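Local coordinates for protein cysteine desulfurase (Stenotrophomonas maltophilia, PDB 6WCI) that probably removes sulfur from L-cysteine to give L-alanine, passing it to a sulfur carrier with the help of pyridoxal 5'-phosphate, at residues P57-A63 with V308-Y312. Residues are numbered along the deposited sequence; the frame is centred on the assembly and turned at random.
Sequences PVQVIGA and VAADY
Tyr312 holds its CG trans to the backbone N, which swings the ring across to Pro57; Val308, also trans at CG1, sets that methyl 3.6 Å from the carbonyl oxygen Gln59 O, while Val308 CG2 meets Ala63 CB at 3.6 Å. Pro57 CB sits over the Tyr312 ring, 4.0 Å from the centroid and 13° off the normal, the geometry of a CH-pi contact. The Gln59 chain, bent at chi2, carries its amide past the CE1 side of the same ring at 55° between planes; Gln59 OE1 approaches Tyr312 CE1 obliquely at 3.5 Å, while Gln59 NE2 lies at the ring edge, in its plane. The Tyr312 hydroxyl is hydrogen-bonded to Asp32 OD2, outside the two segments, which fixes the far end of the ring. Val60 CG2 reaches both the backbone and the methyl of Ala309, 3.4 Å from Ala309 N and 3.8 Å from Ala309 CB. The N-cap residue Pro57 accepts from Val60 N and Ile61 N through its carbonyl. The axes of 58-63 and 308-312 approach to 9.1 Å and run nearly antiparallel (162°), a helix packing that here joins the starting turns of helix 58-70 to helix 300-316 within the class-V aminotransferase fold.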
ATOM      1  N   PRO B  57      -2.787  -9.690  17.366  1.00 35.01           N
ATOM      2  CA  PRO B  57      -2.379  -9.678  18.773  1.00 33.13           C
ATOM      3  C   PRO B  57      -2.079  -8.264  19.238  1.00 30.44           C
ATOM      4  O   PRO B  57      -1.768  -7.367  18.449  1.00 25.44           O
ATOM      5  CB  PRO B  57      -1.120 -10.547  18.793  1.00 36.30           C
ATOM      6  CG  PRO B  57      -0.573 -10.440  17.400  1.00 37.24           C
ATOM      7  CD  PRO B  57      -1.754 -10.269  16.484  1.00 33.99           C
ATOM      8  N   VAL B  58      -2.174  -8.075  20.554  1.00 32.62           N
ATOM      9  CA  VAL B  58      -2.024  -6.743  21.116  1.00 39.03           C
ATOM     10  C   VAL B  58      -0.611  -6.202  20.898  1.00 33.92           C
ATOM     11  O   VAL B  58      -0.410  -4.987  20.871  1.00 31.01           O
ATOM     12  CB  VAL B  58      -2.410  -6.769  22.603  1.00 39.90           C
ATOM     13  CG1 VAL B  58      -1.275  -7.343  23.451  1.00 40.39           C
ATOM     14  CG2 VAL B  58      -2.805  -5.387  23.042  1.00 46.66           C
ATOM     15  N   GLN B  59       0.381  -7.084  20.733  1.00 34.90           N
ATOM     16  CA  GLN B  59       1.739  -6.644  20.427  1.00 36.61           C
ATOM     17  C   GLN B  59       1.797  -5.927  19.080  1.00 32.33           C
ATOM     18  O   GLN B  59       2.546  -4.953  18.913  1.00 34.62           O
ATOM     19  CB  GLN B  59       2.683  -7.848  20.436  1.00 38.99           C
ATOM     20  CG  GLN B  59       2.859  -8.523  21.791  1.00 38.28           C
ATOM     21  CD  GLN B  59       1.749  -9.517  22.139  1.00 41.25           C
ATOM     22  OE1 GLN B  59       0.735  -9.611  21.451  1.00 43.98           O
ATOM     23  NE2 GLN B  59       1.947 -10.260  23.223  1.00 40.00           N
ATOM     24  N   VAL B  60       1.014  -6.400  18.106  1.00 25.85           N
ATOM     25  CA  VAL B  60       0.984  -5.777  16.784  1.00 32.06           C
ATOM     26  C   VAL B  60       0.215  -4.469  16.828  1.00 34.51           C
ATOM     27  O   VAL B  60       0.665  -3.444  16.300  1.00 31.07           O
ATOM     28  CB  VAL B  60       0.366  -6.738  15.758  1.00 31.59           C
ATOM     29  CG1 VAL B  60       0.051  -6.003  14.465  1.00 26.79           C
ATOM     30  CG2 VAL B  60       1.299  -7.911  15.512  1.00 33.04           C
ATOM     31  N   ILE B  61      -0.970  -4.494  17.442  1.00 28.96           N
ATOM     32  CA  ILE B  61      -1.824  -3.312  17.509  1.00 30.08           C
ATOM     33  C   ILE B  61      -1.092  -2.176  18.211  1.00 35.61           C
ATOM     34  O   ILE B  61      -1.084  -1.032  17.743  1.00 34.61           O
ATOM     35  CB  ILE B  61      -3.147  -3.666  18.219  1.00 26.23           C
ATOM     36  CG1 ILE B  61      -3.987  -4.576  17.328  1.00 25.84           C
ATOM     37  CG2 ILE B  61      -3.921  -2.406  18.624  1.00 25.69           C
ATOM     38  CD1 ILE B  61      -5.206  -5.155  17.999  1.00 23.56           C
ATOM     39  N   GLY B  62      -0.454  -2.482  19.342  1.00 30.15           N
ATOM     40  CA  GLY B  62       0.302  -1.475  20.060  1.00 33.37           C
ATOM     41  C   GLY B  62       1.572  -1.045  19.348  1.00 35.66           C
ATOM     42  O   GLY B  62       2.067   0.060  19.577  1.00 37.08           O
ATOM     43  N   ALA B  63       2.129  -1.905  18.495  1.00 31.53           N
ATOM     44  CA  ALA B  63       3.290  -1.495  17.709  1.00 32.48           C
ATOM     45  C   ALA B  63       2.916  -0.386  16.736  1.00 31.51           C
ATOM     46  O   ALA B  63       3.639   0.608  16.593  1.00 31.99           O
ATOM     47  CB  ALA B  63       3.875  -2.689  16.953  1.00 32.55           C
ATOM     48  N   VAL B 308       6.353  -7.172  13.955  1.00 30.06           N
ATOM     49  CA  VAL B 308       5.955  -7.735  15.247  1.00 34.84           C
ATOM     50  C   VAL B 308       5.119  -9.001  15.053  1.00 31.95           C
ATOM     51  O   VAL B 308       5.265  -9.973  15.804  1.00 37.62           O
ATOM     52  CB  VAL B 308       5.215  -6.683  16.091  1.00 32.27           C
ATOM     53  CG1 VAL B 308       4.762  -7.293  17.408  1.00 32.63           C
ATOM     54  CG2 VAL B 308       6.131  -5.476  16.361  1.00 27.49           C
ATOM     55  N   ALA B 309       4.228  -9.006  14.056  1.00 34.29           N
ATOM     56  CA  ALA B 309       3.447 -10.208  13.760  1.00 29.24           C
ATOM     57  C   ALA B 309       4.355 -11.387  13.447  1.00 34.20           C
ATOM     58  O   ALA B 309       4.145 -12.501  13.946  1.00 40.83           O
ATOM     59  CB  ALA B 309       2.500  -9.956  12.588  1.00 27.14           C
ATOM     60  N   ALA B 310       5.367 -11.166  12.605  1.00 28.75           N
ATOM     61  CA  ALA B 310       6.301 -12.237  12.275  1.00 34.45           C
ATOM     62  C   ALA B 310       7.021 -12.741  13.519  1.00 33.38           C
ATOM     63  O   ALA B 310       7.155 -13.956  13.724  1.00 39.09           O
ATOM     64  CB  ALA B 310       7.304 -11.749  11.222  1.00 35.79           C
ATOM     65  N   ASP B 311       7.472 -11.822  14.376  1.00 31.93           N
ATOM     66  CA  ASP B 311       8.159 -12.236  15.594  1.00 42.06           C
ATOM     67  C   ASP B 311       7.208 -12.949  16.547  1.00 35.24           C
ATOM     68  O   ASP B 311       7.602 -13.904  17.230  1.00 37.44           O
ATOM     69  CB  ASP B 311       8.797 -11.029  16.272  1.00 46.68           C
ATOM     70  CG  ASP B 311       9.529 -11.404  17.538  1.00 58.31           C
ATOM     71  OD1 ASP B 311      10.553 -12.112  17.444  1.00 60.93           O
ATOM     72  OD2 ASP B 311       9.074 -11.002  18.630  1.00 64.54           O
ATOM     73  N   TYR B 312       5.946 -12.523  16.587  1.00 39.35           N
ATOM     74  CA  TYR B 312       4.970 -13.197  17.439  1.00 40.32           C
ATOM     75  C   TYR B 312       4.776 -14.643  17.002  1.00 44.62           C
ATOM     76  O   TYR B 312       4.742 -15.550  17.840  1.00 43.72           O
ATOM     77  CB  TYR B 312       3.646 -12.435  17.417  1.00 37.54           C
ATOM     78  CG  TYR B 312       2.591 -12.945  18.382  1.00 39.35           C
ATOM     79  CD1 TYR B 312       2.477 -12.418  19.667  1.00 38.84           C
ATOM     80  CD2 TYR B 312       1.694 -13.938  17.998  1.00 38.03           C
ATOM     81  CE1 TYR B 312       1.499 -12.883  20.561  1.00 37.93           C
ATOM     82  CE2 TYR B 312       0.722 -14.413  18.885  1.00 43.45           C
ATOM     83  CZ  TYR B 312       0.629 -13.882  20.155  1.00 43.04           C
ATOM     84  OH  TYR B 312      -0.342 -14.357  21.014  1.00 46.10           O
TER